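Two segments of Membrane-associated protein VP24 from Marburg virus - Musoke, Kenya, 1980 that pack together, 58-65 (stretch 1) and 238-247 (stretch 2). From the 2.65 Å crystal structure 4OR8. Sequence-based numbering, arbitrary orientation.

Stretch 1, residues 58-65: NFVFHIPN
Stretch 2 238-247: VAEAVLREHS

Residues 59-64 form an extended strand, phi from -80° (Pro64) to -116° (Val60) and psi from 103° (His62) to 161° (Pro64), that runs nearly antiparallel to the helical segment that includes 241-244. The axes make an angle of 170° and approach to 7.6 Å. The register places the CA of Phe59 7.8 Å from the CA of His246, the CA of His62 5.8 Å from the CA of Val242, and the CA of Pro64 7.2 Å from the CA of Ala239. Stretch 2 enters as strand at Val238 and Ala239 and turns into helix, where Val242 N bonds to Ala239 O (3.1 Å) and Arg244 N to Glu240 O (2.9 Å). Together the stretches bury 443 Å².

His246 contributes the largest share, 82 Å². Its backbone has left helical values (-126/36°), and its CA-to-CB bond points toward the strand. With chi1 -52° (m) and chi2 -75°, His246 NE2 donates to Val60 O, a 3.0 Å hydrogen bond along the ring edge. The same ring presents a face to the edge of Phe59 (chi1 m, chi2 -85°): centroids lie 5.3 Å apart, planes at 83°, and Phe59 CD1 is 3.7 Å from His246 ND1. Phe61 (chi1 m, chi2 -72°) meets it obliquely, Phe61 CE1 3.8 Å from His246 CD2. An imidazole suits this place, combining a polar edge for the carbonyl with a flat surface for aromatic packing.

Val242, buried, with 79 Å² covered by stretch 1, supplies the apolar center. Its t rotamer (chi1 172°) sets Val242 CG1 3.6 Å from Ile63 CD1 and 4.1 Å from Phe61 CD1; Val242 CG2 lies 3.7 Å from Pro64 CD, 3.8 Å from Ile63 CD1 and 3.3 Å from His62 O. The compact, branched side chain thus reaches several strand residues. Phe59, Phe61 and Ile63, also buried, supply matching apolar surface. Ala239 CB packs 4.2 Å from Pro64 CG; both CA-to-CB bonds point toward the other stretch.

Buried His62 has 48 Å² covered. Its CA-to-CB bond points sideways, but chi1 -58° (m) and chi2 80° bring the ring end nearer, and His62 ND1 donates a weak 3.1 Å hydrogen bond to Glu245 OE1. Glu245 (chi1 and chi2 t, chi3 -12°) is long enough to bring this acceptor to the imidazole. A water accepts from His62 N at 2.9 Å and lies 2.8 Å from Glu245 OE1 and 3.0 Å from Val242 O. The His246 NE2 hydrogen, directed mainly at Val60 O (141°), is shared weakly with this water at 3.2 Å.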

# COMPACT_ATOMS: atom_id res chain seq x y z
N ASN B 58 -2.28 -21.49 6.47
CA ASN B 58 -1.75 -21.62 5.12
C ASN B 58 -1.45 -20.26 4.49
O ASN B 58 -1.35 -20.13 3.27
CB ASN B 58 -2.69 -22.43 4.23
CG ASN B 58 -4.07 -21.82 4.13
OD1 ASN B 58 -4.39 -20.87 4.84
ND2 ASN B 58 -4.90 -22.37 3.26
N PHE B 59 -1.33 -19.24 5.34
CA PHE B 59 -0.96 -17.90 4.87
C PHE B 59 0.54 -17.73 4.94
O PHE B 59 1.18 -18.13 5.91
CB PHE B 59 -1.60 -16.82 5.74
CG PHE B 59 -3.10 -16.71 5.59
CD1 PHE B 59 -3.66 -15.96 4.58
CD2 PHE B 59 -3.94 -17.33 6.50
CE1 PHE B 59 -5.03 -15.85 4.45
CE2 PHE B 59 -5.31 -17.22 6.38
CZ PHE B 59 -5.86 -16.48 5.36
N VAL B 60 1.11 -17.12 3.90
CA VAL B 60 2.49 -16.67 3.95
C VAL B 60 2.51 -15.15 3.84
O VAL B 60 2.26 -14.59 2.78
CB VAL B 60 3.34 -17.28 2.82
CG1 VAL B 60 4.78 -16.80 2.93
CG2 VAL B 60 3.28 -18.79 2.86
N PHE B 61 2.80 -14.48 4.95
CA PHE B 61 2.81 -13.02 4.96
C PHE B 61 4.18 -12.46 4.60
O PHE B 61 5.20 -12.90 5.12
CB PHE B 61 2.35 -12.49 6.32
CG PHE B 61 0.92 -12.81 6.65
CD1 PHE B 61 -0.11 -12.17 5.98
CD2 PHE B 61 0.61 -13.74 7.62
CE1 PHE B 61 -1.43 -12.46 6.28
CE2 PHE B 61 -0.71 -14.03 7.93
CZ PHE B 61 -1.73 -13.39 7.26
N HIS B 62 4.19 -11.47 3.71
CA HIS B 62 5.42 -10.77 3.35
C HIS B 62 5.41 -9.36 3.92
O HIS B 62 4.74 -8.47 3.39
CB HIS B 62 5.58 -10.72 1.83
CG HIS B 62 5.60 -12.07 1.18
ND1 HIS B 62 4.45 -12.79 0.92
CD2 HIS B 62 6.63 -12.83 0.75
CE1 HIS B 62 4.78 -13.94 0.35
NE2 HIS B 62 6.09 -13.99 0.23
N ILE B 63 6.16 -9.16 5.00
CA ILE B 63 6.17 -7.89 5.71
C ILE B 63 7.40 -7.05 5.36
O ILE B 63 8.52 -7.46 5.64
CB ILE B 63 6.18 -8.09 7.24
CG1 ILE B 63 5.24 -9.22 7.65
CG2 ILE B 63 5.83 -6.79 7.95
CD1 ILE B 63 3.82 -9.01 7.21
N PRO B 64 7.18 -5.88 4.76
CA PRO B 64 8.23 -4.92 4.42
C PRO B 64 8.68 -4.07 5.60
O PRO B 64 7.96 -3.94 6.59
CB PRO B 64 7.57 -4.02 3.37
CG PRO B 64 6.28 -4.70 2.99
CD PRO B 64 5.88 -5.48 4.20
N ASN B 65 9.86 -3.47 5.47
CA ASN B 65 10.41 -2.56 6.48
C ASN B 65 9.85 -1.15 6.35
O ASN B 65 10.36 -0.22 6.97
CB ASN B 65 11.93 -2.50 6.34
CG ASN B 65 12.64 -3.57 7.13
OD1 ASN B 65 12.49 -3.67 8.34
ND2 ASN B 65 13.43 -4.40 6.44
N VAL B 238 0.78 -1.61 9.24
CA VAL B 238 0.81 -2.74 8.32
C VAL B 238 0.61 -2.26 6.89
O VAL B 238 -0.41 -1.66 6.56
CB VAL B 238 -0.26 -3.80 8.67
CG1 VAL B 238 -0.23 -4.92 7.65
CG2 VAL B 238 -0.02 -4.36 10.07
N ALA B 239 1.61 -2.51 6.05
CA ALA B 239 1.57 -2.09 4.66
C ALA B 239 0.44 -2.78 3.91
O ALA B 239 0.15 -3.95 4.14
CB ALA B 239 2.90 -2.37 3.99
N GLU B 240 -0.18 -2.04 3.00
CA GLU B 240 -1.33 -2.50 2.24
C GLU B 240 -1.09 -3.83 1.53
O GLU B 240 -1.96 -4.70 1.51
CB GLU B 240 -1.73 -1.42 1.24
CG GLU B 240 -3.06 -1.65 0.56
CD GLU B 240 -3.47 -0.45 -0.29
OE1 GLU B 240 -2.86 0.63 -0.12
OE2 GLU B 240 -4.40 -0.59 -1.12
N ALA B 241 0.10 -3.98 0.94
CA ALA B 241 0.44 -5.18 0.18
C ALA B 241 0.38 -6.46 1.01
O ALA B 241 0.06 -7.53 0.50
CB ALA B 241 1.81 -5.02 -0.45
N VAL B 242 0.70 -6.34 2.30
CA VAL B 242 0.65 -7.47 3.22
C VAL B 242 -0.71 -8.15 3.22
O VAL B 242 -0.80 -9.38 3.20
CB VAL B 242 0.97 -7.02 4.66
CG1 VAL B 242 0.73 -8.15 5.65
CG2 VAL B 242 2.40 -6.51 4.76
N LEU B 243 -1.76 -7.35 3.22
CA LEU B 243 -3.13 -7.86 3.29
C LEU B 243 -3.77 -8.03 1.92
O LEU B 243 -4.63 -8.88 1.73
CB LEU B 243 -3.99 -6.95 4.17
CG LEU B 243 -3.41 -6.67 5.56
CD1 LEU B 243 -4.30 -5.72 6.32
CD2 LEU B 243 -3.22 -7.96 6.33
N ARG B 244 -3.34 -7.22 0.95
CA ARG B 244 -3.92 -7.28 -0.39
C ARG B 244 -3.60 -8.60 -1.07
O ARG B 244 -4.38 -9.10 -1.89
CB ARG B 244 -3.43 -6.11 -1.24
CG ARG B 244 -4.08 -6.03 -2.60
CD ARG B 244 -3.68 -4.77 -3.33
NE ARG B 244 -4.18 -3.57 -2.68
CZ ARG B 244 -5.44 -3.16 -2.73
NH1 ARG B 244 -6.35 -3.87 -3.39
NH2 ARG B 244 -5.81 -2.05 -2.12
N GLU B 245 -2.46 -9.18 -0.72
CA GLU B 245 -2.06 -10.48 -1.22
C GLU B 245 -3.06 -11.57 -0.80
O GLU B 245 -3.19 -12.58 -1.48
CB GLU B 245 -0.66 -10.82 -0.70
CG GLU B 245 -0.11 -12.16 -1.17
CD GLU B 245 1.31 -12.39 -0.70
OE1 GLU B 245 1.94 -11.44 -0.20
OE2 GLU B 245 1.80 -13.54 -0.83
N HIS B 246 -3.76 -11.34 0.30
CA HIS B 246 -4.67 -12.34 0.85
C HIS B 246 -6.09 -11.82 1.07
O HIS B 246 -6.75 -12.21 2.02
CB HIS B 246 -4.12 -12.88 2.17
CG HIS B 246 -2.70 -13.35 2.09
ND1 HIS B 246 -2.34 -14.53 1.49
CD2 HIS B 246 -1.55 -12.79 2.54
CE1 HIS B 246 -1.03 -14.69 1.56
NE2 HIS B 246 -0.53 -13.64 2.20
N SER B 247 -6.55 -10.94 0.18
CA SER B 247 -7.86 -10.31 0.35
C SER B 247 -8.85 -10.74 -0.72
O SER B 247 -10.05 -10.53 -0.59
CB SER B 247 -7.72 -8.79 0.34
OG SER B 247 -7.24 -8.33 -0.92
O HOH W 1 1.54 -11.18 2.51